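Local structure of cycloalternan-forming enzyme (Listeria monocytogenes serovar 1/2a, 5F7U) at residues A[69-72]-A[77-80]; A[840-843]-A[849-852]; A[643-648]-A[673-678]. The protein belongs to glycoside hydrolase family 31, combining a TIM-barrel domain with several beta-rich domains and a family 6 carbohydrate-binding module. The protein carries 1 engineered substitution. All blocks are in the same frame, centred on the assembly; numbering follows the deposited sequence.

Contact 1 of 3, residues A[69-72]-A[77-80]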
loop_
_atom_site.group_PDB
_atom_site.type_symbol
_atom_site.label_atom_id
_atom_site.label_comp_id
_atom_site.label_asym_id
_atom_site.label_seq_id
_atom_site.Cartn_x
_atom_site.Cartn_y
_atom_site.Cartn_z
ATOM N N TYR A 69 -0.159 42.133 28.628
ATOM C CA TYR A 69 -0.249 42.389 27.185
ATOM C C TYR A 69 0.768 41.524 26.439
ATOM O O TYR A 69 1.942 41.462 26.832
ATOM C CB TYR A 69 0.044 43.879 26.886
ATOM C CG TYR A 69 0.149 44.268 25.406
ATOM C CD1 TYR A 69 -0.994 44.614 24.674
ATOM C CD2 TYR A 69 1.394 44.322 24.756
ATOM C CE1 TYR A 69 -0.906 44.978 23.336
ATOM C CE2 TYR A 69 1.499 44.683 23.409
ATOM C CZ TYR A 69 0.342 45.013 22.703
ATOM O OH TYR A 69 0.423 45.389 21.371
ATOM N N ASP A 70 0.341 40.876 25.363
ATOM C CA ASP A 70 1.257 40.101 24.546
ATOM C C ASP A 70 1.507 40.835 23.224
ATOM O O ASP A 70 2.593 41.373 23.023
ATOM C CB ASP A 70 0.736 38.673 24.354
ATOM C CG ASP A 70 1.742 37.751 23.688
ATOM O OD1 ASP A 70 2.912 38.136 23.476
ATOM O OD2 ASP A 70 1.347 36.634 23.322
ATOM N N TYR A 71 0.486 40.920 22.373
ATOM C CA TYR A 71 0.554 41.674 21.121
ATOM C C TYR A 71 -0.856 42.059 20.700
ATOM O O TYR A 71 -1.845 41.458 21.154
ATOM C CB TYR A 71 1.235 40.851 20.004
ATOM C CG TYR A 71 0.511 39.531 19.703
ATOM C CD1 TYR A 71 0.748 38.386 20.477
ATOM C CD2 TYR A 71 -0.419 39.445 18.674
ATOM C CE1 TYR A 71 0.073 37.196 20.236
ATOM C CE2 TYR A 71 -1.093 38.245 18.413
ATOM C CZ TYR A 71 -0.832 37.135 19.199
ATOM O OH TYR A 71 -1.484 35.957 18.963
ATOM N N ASN A 72 -0.942 43.046 19.819
ATOM C CA ASN A 72 -2.186 43.351 19.125
ATOM C C ASN A 72 -2.127 42.798 17.719
ATOM O O ASN A 72 -1.078 42.846 17.087
ATOM C CB ASN A 72 -2.383 44.864 19.049
ATOM C CG ASN A 72 -2.791 45.469 20.380
ATOM O OD1 ASN A 72 -3.355 44.798 21.242
ATOM N ND2 ASN A 72 -2.514 46.739 20.544
ATOM N N THR A 77 -6.620 42.315 20.987
ATOM C CA THR A 77 -5.459 42.251 21.864
ATOM C C THR A 77 -5.324 40.837 22.398
ATOM O O THR A 77 -6.323 40.183 22.748
ATOM C CB THR A 77 -5.582 43.254 23.034
ATOM O OG1 THR A 77 -5.730 44.559 22.489
ATOM C CG2 THR A 77 -4.309 43.250 23.907
ATOM N N TYR A 78 -4.083 40.376 22.473
ATOM C CA TYR A 78 -3.774 39.040 22.980
ATOM C C TYR A 78 -2.956 39.217 24.233
ATOM O O TYR A 78 -2.069 40.090 24.290
ATOM C CB TYR A 78 -3.035 38.209 21.909
ATOM C CG TYR A 78 -3.946 37.903 20.755
ATOM C CD1 TYR A 78 -4.085 38.801 19.694
ATOM C CD2 TYR A 78 -4.700 36.721 20.734
ATOM C CE1 TYR A 78 -4.933 38.537 18.634
ATOM C CE2 TYR A 78 -5.561 36.449 19.685
ATOM C CZ TYR A 78 -5.674 37.354 18.649
ATOM O OH TYR A 78 -6.542 37.086 17.620
ATOM N N TRP A 79 -3.303 38.427 25.236
ATOM C CA TRP A 79 -2.785 38.536 26.595
ATOM C C TRP A 79 -2.291 37.171 27.081
ATOM O O TRP A 79 -2.814 36.135 26.647
ATOM C CB TRP A 79 -3.915 38.971 27.546
ATOM C CG TRP A 79 -4.723 40.174 27.130
ATOM C CD1 TRP A 79 -5.740 40.214 26.222
ATOM C CD2 TRP A 79 -4.615 41.504 27.669
ATOM N NE1 TRP A 79 -6.258 41.489 26.136
ATOM C CE2 TRP A 79 -5.588 42.300 27.013
ATOM C CE3 TRP A 79 -3.787 42.100 28.641
ATOM C CZ2 TRP A 79 -5.752 43.670 27.280
ATOM C CZ3 TRP A 79 -3.943 43.472 28.909
ATOM C CH2 TRP A 79 -4.936 44.237 28.237
ATOM N N LYS A 80 -1.291 37.181 27.969
ATOM C CA LYS A 80 -0.794 35.962 28.608
ATOM C C LYS A 80 -0.966 36.038 30.109
ATOM O O LYS A 80 -0.505 37.000 30.746
ATOM C CB LYS A 80 0.688 35.710 28.284
ATOM C CG LYS A 80 0.925 35.193 26.885
ATOM C CD LYS A 80 2.400 34.857 26.682
ATOM C CE LYS A 80 2.645 34.298 25.280
ATOM N NZ LYS A 80 2.132 32.910 25.086
#
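Tyr71 and Tyr78 lay their rings nearly parallel, planes 14° apart, on the same face of two paired strands. The rings are slid along each other, with centroids 4.7 Å apart, so they overlap little. What fills the face of the Tyr71 ring is the CB of Tyr78, a CH-pi contact 3.8 Å from the ring centroid, while Tyr71 OH sits over the rim of the Tyr78 ring in return. The packing is close, with Tyr71 CE2 3.3 Å from Tyr78 CD1. Tyr71 holds CG between its backbone N and carbonyl carbon (chi1 59°), which folds the ring across to the neighbouring strand. Pro22 touches both tyrosines, and the Tyr78 side chain approaches a bound alpha-D-glucopyranose. Elsewhere, Tyr69 meets the methyl of Thr77 at about a right angle through CD1 and CE1.

The backbone forms a classic beta bulge in the hairpin of strands 60-73 and 76-84, with Asn75 of its turn and Asn76 at the start of the second strand in a glycan pocket. Asp70 and Tyr71 both face Tyr78: Asp70 N donates to Tyr78 O at 2.8 Å, and Tyr71 N adds a weak bond to the same oxygen. Tyr78 N answers with a bond to Tyr71 O, also 2.8 Å.

Polar side chains also meet, one pair past the bulge and one starting from it. Asn72 and Thr77 run side by side, and Thr77 OG1 donates to Asn72 OD1 at 2.7 Å, coming from 36° out of the amide carbonyl plane. From the bulge itself, Asp70 OD2 rests against the CE methylene of Lys80; its 4.2 Å separation from Lys80 NZ is too long for a salt bridge, and that ammonium bonds instead to Asn39 on strand 36-43.

Contact 2 of 3, residues A[840-843]-A[849-852]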
loop_
_atom_site.group_PDB
_atom_site.type_symbol
_atom_site.label_atom_id
_atom_site.label_comp_id
_atom_site.label_asym_id
_atom_site.label_seq_id
_atom_site.Cartn_x
_atom_site.Cartn_y
_atom_site.Cartn_z
ATOM N N PHE A 840 -5.030 -20.747 -9.458
ATOM C CA PHE A 840 -5.555 -19.676 -10.300
ATOM C C PHE A 840 -7.038 -19.393 -9.999
ATOM O O PHE A 840 -7.859 -20.303 -9.994
ATOM C CB PHE A 840 -5.358 -20.071 -11.773
ATOM C CG PHE A 840 -6.056 -19.182 -12.751
ATOM C CD1 PHE A 840 -5.875 -17.788 -12.734
ATOM C CD2 PHE A 840 -6.905 -19.744 -13.720
ATOM C CE1 PHE A 840 -6.529 -16.978 -13.647
ATOM C CE2 PHE A 840 -7.546 -18.935 -14.650
ATOM C CZ PHE A 840 -7.370 -17.553 -14.602
ATOM N N TYR A 841 -7.355 -18.122 -9.757
ATOM C CA TYR A 841 -8.727 -17.686 -9.559
ATOM C C TYR A 841 -9.384 -17.391 -10.896
ATOM O O TYR A 841 -9.152 -16.337 -11.504
ATOM C CB TYR A 841 -8.744 -16.439 -8.679
ATOM C CG TYR A 841 -10.119 -15.927 -8.305
ATOM C CD1 TYR A 841 -11.113 -16.789 -7.821
ATOM C CD2 TYR A 841 -10.406 -14.563 -8.396
ATOM C CE1 TYR A 841 -12.368 -16.303 -7.469
ATOM C CE2 TYR A 841 -11.649 -14.063 -8.036
ATOM C CZ TYR A 841 -12.622 -14.932 -7.578
ATOM O OH TYR A 841 -13.845 -14.422 -7.228
ATOM N N ASP A 842 -10.209 -18.326 -11.353
ATOM C CA ASP A 842 -10.761 -18.231 -12.689
ATOM C C ASP A 842 -12.101 -17.472 -12.633
ATOM O O ASP A 842 -13.177 -18.077 -12.623
ATOM C CB ASP A 842 -10.858 -19.637 -13.287
ATOM C CG ASP A 842 -11.374 -19.653 -14.715
ATOM O OD1 ASP A 842 -11.625 -18.590 -15.306
ATOM O OD2 ASP A 842 -11.537 -20.768 -15.232
ATOM N N ASP A 843 -12.000 -16.141 -12.600
ATOM C CA ASP A 843 -13.157 -15.239 -12.458
ATOM C C ASP A 843 -14.124 -15.345 -13.640
ATOM O O ASP A 843 -15.335 -15.139 -13.480
ATOM C CB ASP A 843 -12.697 -13.772 -12.315
ATOM C CG ASP A 843 -13.848 -12.812 -11.985
ATOM O OD1 ASP A 843 -14.590 -13.055 -11.003
ATOM O OD2 ASP A 843 -14.019 -11.791 -12.697
ATOM N N MET A 849 -11.356 -22.101 -8.387
ATOM C CA MET A 849 -9.897 -22.186 -8.238
ATOM C C MET A 849 -9.375 -23.315 -9.123
ATOM O O MET A 849 -9.874 -24.432 -9.054
ATOM C CB MET A 849 -9.461 -22.406 -6.779
ATOM C CG MET A 849 -9.861 -21.320 -5.782
ATOM S SD MET A 849 -9.523 -19.608 -6.256
ATOM C CE MET A 849 -7.734 -19.554 -6.164
ATOM N N ARG A 850 -8.388 -23.018 -9.964
ATOM C CA ARG A 850 -7.780 -24.026 -10.825
ATOM C C ARG A 850 -6.373 -24.267 -10.304
ATOM O O ARG A 850 -5.534 -23.363 -10.333
ATOM C CB ARG A 850 -7.724 -23.562 -12.289
ATOM C CG ARG A 850 -8.994 -22.931 -12.840
ATOM C CD ARG A 850 -10.082 -23.959 -13.071
ATOM N NE ARG A 850 -11.176 -23.376 -13.831
ATOM C CZ ARG A 850 -12.305 -24.003 -14.130
ATOM N NH1 ARG A 850 -12.506 -25.260 -13.740
ATOM N NH2 ARG A 850 -13.247 -23.368 -14.817
ATOM N N ASP A 851 -6.135 -25.483 -9.815
ATOM C CA ASP A 851 -4.856 -25.828 -9.207
ATOM C C ASP A 851 -3.929 -26.436 -10.256
ATOM O O ASP A 851 -4.188 -27.542 -10.764
ATOM C CB ASP A 851 -5.035 -26.790 -8.025
ATOM C CG ASP A 851 -5.859 -26.195 -6.873
ATOM O OD1 ASP A 851 -5.837 -24.954 -6.618
ATOM O OD2 ASP A 851 -6.551 -27.002 -6.214
ATOM N N ILE A 852 -2.868 -25.694 -10.583
ATOM C CA ILE A 852 -1.896 -26.082 -11.611
ATOM C C ILE A 852 -0.615 -26.455 -10.894
ATOM O O ILE A 852 -0.195 -25.756 -9.963
ATOM C CB ILE A 852 -1.498 -24.904 -12.559
ATOM C CG1 ILE A 852 -2.622 -23.873 -12.757
ATOM C CG2 ILE A 852 -0.872 -25.418 -13.866
ATOM C CD1 ILE A 852 -3.746 -24.295 -13.675
#
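Arg850 reaches across to Asp842 in the beta hairpin made by strands 835-842 and 848-857 and forms a salt bridge with it through NE and NH2, both directed at one oxygen, OD2. Arg850 NE lies 3.0 Å from Asp842 OD2, and Arg850 NH2 lies 3.1 Å from the same atom. The acceptor is almost in the guanidinium plane, but the carboxylate is turned 48° against it. NE meets OD2 on its anti lone pair, whereas NH2 arrives from above the carboxylate plane. A bend at chi2 of Arg850 (-73°), followed by an extended chain, carries the head group to this position. The other carboxylate oxygen, OD1, is held by the hydroxyl of Tyr823, a residue of a magnesium site. Both acidic and basic partners are buried, and each probably stabilises the charge of the other. Asp842 is also the centre of an inverse gamma turn.

Phe840 lies on the same face of the hairpin as Arg850, its ring tilted 29° from the guanidinium plane. Its CD2 touches the aliphatic part of Arg850 at CG, 3.9 Å away, and the ring packs further on Pro703 and Thr707 of helix 702-715.

Tyr841 and Met849 occupy the other face. The sulfur approaches the ring obliquely, a Met-aromatic contact in which Met849 SD comes 3.6 Å from Tyr841 CD1; bends at chi2 and chi3 of the methionine curl its end back toward Tyr841. Lys710 of helix 702-715 adds a cation-pi contact to the tyrosine.

Beneath the side chains, Phe840 and Arg850 form an antiparallel hydrogen-bonded pair, N to O in both directions. Beside it, the CA-H of Met849 points to Phe840 O, with CA and oxygen 3.3 Å apart.

Contact 3 of 3, residues A[643-648]-A[673-678]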
loop_
_atom_site.group_PDB
_atom_site.type_symbol
_atom_site.label_atom_id
_atom_site.label_comp_id
_atom_site.label_asym_id
_atom_site.label_seq_id
_atom_site.Cartn_x
_atom_site.Cartn_y
_atom_site.Cartn_z
ATOM N N GLU A 643 9.248 12.123 -20.320
ATOM C CA GLU A 643 10.044 11.161 -19.548
ATOM C C GLU A 643 9.310 10.745 -18.277
ATOM O O GLU A 643 9.134 9.556 -18.013
ATOM C CB GLU A 643 11.402 11.776 -19.181
ATOM C CG GLU A 643 12.304 10.794 -18.430
ATOM C CD GLU A 643 13.515 11.454 -17.800
ATOM O OE1 GLU A 643 14.356 10.717 -17.248
ATOM O OE2 GLU A 643 13.637 12.701 -17.864
ATOM N N LEU A 644 8.876 11.721 -17.477
ATOM C CA LEU A 644 8.135 11.377 -16.251
ATOM C C LEU A 644 6.863 10.601 -16.590
ATOM O O LEU A 644 6.545 9.611 -15.920
ATOM C CB LEU A 644 7.784 12.620 -15.415
ATOM C CG LEU A 644 6.920 12.348 -14.162
ATOM C CD1 LEU A 644 7.569 11.381 -13.153
ATOM C CD2 LEU A 644 6.605 13.648 -13.452
ATOM N N TYR A 645 6.136 11.066 -17.606
ATOM C CA TYR A 645 4.881 10.423 -17.959
ATOM C C TYR A 645 5.127 8.936 -18.296
ATOM O O TYR A 645 4.380 8.071 -17.838
ATOM C CB TYR A 645 4.177 11.158 -19.098
ATOM C CG TYR A 645 2.755 10.670 -19.283
ATOM C CD1 TYR A 645 1.718 11.204 -18.512
ATOM C CD2 TYR A 645 2.455 9.647 -20.203
ATOM C CE1 TYR A 645 0.423 10.757 -18.658
ATOM C CE2 TYR A 645 1.154 9.187 -20.346
ATOM C CZ TYR A 645 0.150 9.744 -19.565
ATOM O OH TYR A 645 -1.149 9.309 -19.699
ATOM N N LYS A 646 6.176 8.663 -19.072
ATOM C CA LYS A 646 6.501 7.294 -19.503
ATOM C C LYS A 646 6.952 6.421 -18.330
ATOM O O LYS A 646 6.538 5.252 -18.211
ATOM C CB LYS A 646 7.575 7.314 -20.610
ATOM C CG LYS A 646 7.043 7.752 -21.961
ATOM C CD LYS A 646 8.159 7.645 -22.987
ATOM C CE LYS A 646 7.657 7.848 -24.415
ATOM N NZ LYS A 646 8.832 7.642 -25.319
ATOM N N ARG A 647 7.775 6.990 -17.444
ATOM C CA ARG A 647 8.260 6.256 -16.262
ATOM C C ARG A 647 7.128 5.916 -15.313
ATOM O O ARG A 647 7.059 4.791 -14.800
ATOM C CB ARG A 647 9.360 7.040 -15.527
ATOM C CG ARG A 647 10.647 7.246 -16.318
ATOM C CD ARG A 647 11.260 5.910 -16.740
ATOM N NE ARG A 647 12.653 6.011 -17.165
ATOM C CZ ARG A 647 13.316 5.032 -17.763
ATOM N NH1 ARG A 647 12.726 3.847 -17.961
ATOM N NH2 ARG A 647 14.574 5.226 -18.121
ATOM N N ALA A 648 6.237 6.884 -15.102
ATOM C CA ALA A 648 5.085 6.730 -14.232
ATOM C C ALA A 648 4.092 5.720 -14.816
ATOM O O ALA A 648 3.577 4.880 -14.079
ATOM C CB ALA A 648 4.415 8.074 -14.020
ATOM N N ARG A 673 -4.193 14.028 -17.559
ATOM C CA ARG A 673 -3.047 13.124 -17.601
ATOM C C ARG A 673 -3.373 11.857 -18.415
ATOM O O ARG A 673 -2.811 10.787 -18.188
ATOM C CB ARG A 673 -2.583 12.784 -16.183
ATOM C CG ARG A 673 -1.475 13.706 -15.652
ATOM C CD ARG A 673 -1.976 15.108 -15.375
ATOM N NE ARG A 673 -1.012 15.875 -14.577
ATOM C CZ ARG A 673 -0.961 17.205 -14.541
ATOM N NH1 ARG A 673 -1.804 17.944 -15.278
ATOM N NH2 ARG A 673 -0.049 17.813 -13.771
ATOM N N SER A 674 -4.278 11.992 -19.380
ATOM C CA SER A 674 -4.555 10.917 -20.329
ATOM C C SER A 674 -3.393 10.800 -21.330
ATOM O O SER A 674 -2.668 11.789 -21.546
ATOM C CB SER A 674 -5.839 11.272 -21.075
ATOM O OG SER A 674 -5.643 12.461 -21.820
ATOM N N PRO A 675 -3.224 9.615 -21.982
ATOM C CA PRO A 675 -2.075 9.502 -22.895
ATOM C C PRO A 675 -2.223 10.379 -24.135
ATOM O O PRO A 675 -1.225 10.912 -24.605
ATOM C CB PRO A 675 -2.027 8.013 -23.255
ATOM C CG PRO A 675 -3.391 7.482 -22.928
ATOM C CD PRO A 675 -3.880 8.305 -21.761
ATOM N N TRP A 676 -3.454 10.558 -24.637
ATOM C CA TRP A 676 -3.676 11.425 -25.790
ATOM C C TRP A 676 -3.382 12.903 -25.456
ATOM O O TRP A 676 -2.759 13.616 -26.255
ATOM C CB TRP A 676 -5.085 11.200 -26.419
ATOM C CG TRP A 676 -6.230 11.394 -25.458
ATOM C CD1 TRP A 676 -6.873 12.563 -25.196
ATOM C CD2 TRP A 676 -6.869 10.392 -24.644
ATOM N NE1 TRP A 676 -7.855 12.368 -24.244
ATOM C CE2 TRP A 676 -7.870 11.050 -23.880
ATOM C CE3 TRP A 676 -6.676 9.013 -24.460
ATOM C CZ2 TRP A 676 -8.705 10.371 -22.977
ATOM C CZ3 TRP A 676 -7.494 8.327 -23.534
ATOM C CH2 TRP A 676 -8.494 9.016 -22.801
ATOM N N ASN A 677 -3.798 13.368 -24.278
ATOM C CA ASN A 677 -3.426 14.724 -23.873
ATOM C C ASN A 677 -1.949 14.893 -23.580
ATOM O O ASN A 677 -1.401 15.978 -23.814
ATOM C CB ASN A 677 -4.246 15.243 -22.684
ATOM C CG ASN A 677 -4.183 16.761 -22.574
ATOM O OD1 ASN A 677 -4.424 17.465 -23.559
ATOM N ND2 ASN A 677 -3.783 17.267 -21.410
ATOM N N ALA A 678 -1.308 13.834 -23.081
ATOM C CA ALA A 678 0.134 13.890 -22.824
ATOM C C ALA A 678 0.897 14.094 -24.140
ATOM O O ALA A 678 1.818 14.911 -24.204
ATOM C CB ALA A 678 0.607 12.651 -22.057
#
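In the TIM-barrel domain, helix 642-653, which links the seventh and eighth strands of the barrel, here meets the start of helix 675-682, which lies beyond the eighth strand. Tyr645 carries the contact from the first helix. With CG anti to the backbone N (chi1 -168°), its ring projects to the N-terminal turn of the second helix. Ala678 CB stands over the centre of one ring face, 3.7 Å from the Tyr645 ring centroid and only 4° off the normal, a well-centred CH-pi contact. At the ring edge, Tyr645 OH donates to the backbone Arg673 O, 2.7 Å away. This hydroxyl approaches from above the carbonyl plane, 43° out of it. Pro675 CD lies 3.6 Å from Tyr645 OH, and the proline nitrogen is close too, but it has no hydrogen to offer.

The target carbonyl belongs to the residue just ahead of the N-cap. Ser674 fills that position, its OG accepting from Asn677 N at 3.2 Å and pairing also with Glu672. The Arg673 side chain leads away from the tyrosine, toward Glu671, Gly634 and Ser605. Phe691 of helix 687-700 packs on both Tyr645 and Pro675.

All the touching residues are buried, so the hydrogen bond gives the phenol hydroxyl and the Arg673 carbonyl a polar partner in the interior. With its hydroxyl bonded ahead of the N-cap and a methyl over its face, the tyrosine is probably restrained against the capped helix start both along and across its ring plane.

Overall arrangement
Along the chain the order is contact 1, contact 3, contact 2, each closing before the next opens, and none touches another. Contact 1 lies far out in the N-terminal region, its centre about 53 Å from that of contact 3 and about 71 Å from that of contact 2, on the opposite side of the chain's centre from contact 2. Contact 3 joins two helices of the TIM-barrel domain. Contact 2, centred about 34 Å from it, belongs to an antiparallel sheet in which 835-842 is an outermost strand, packed against helix 702-715. The three thus sample separate parts of an elongated multidomain chain: a beta hairpin beside a glycan pocket, the barrel and a beta sheet that follows the barrel in sequence.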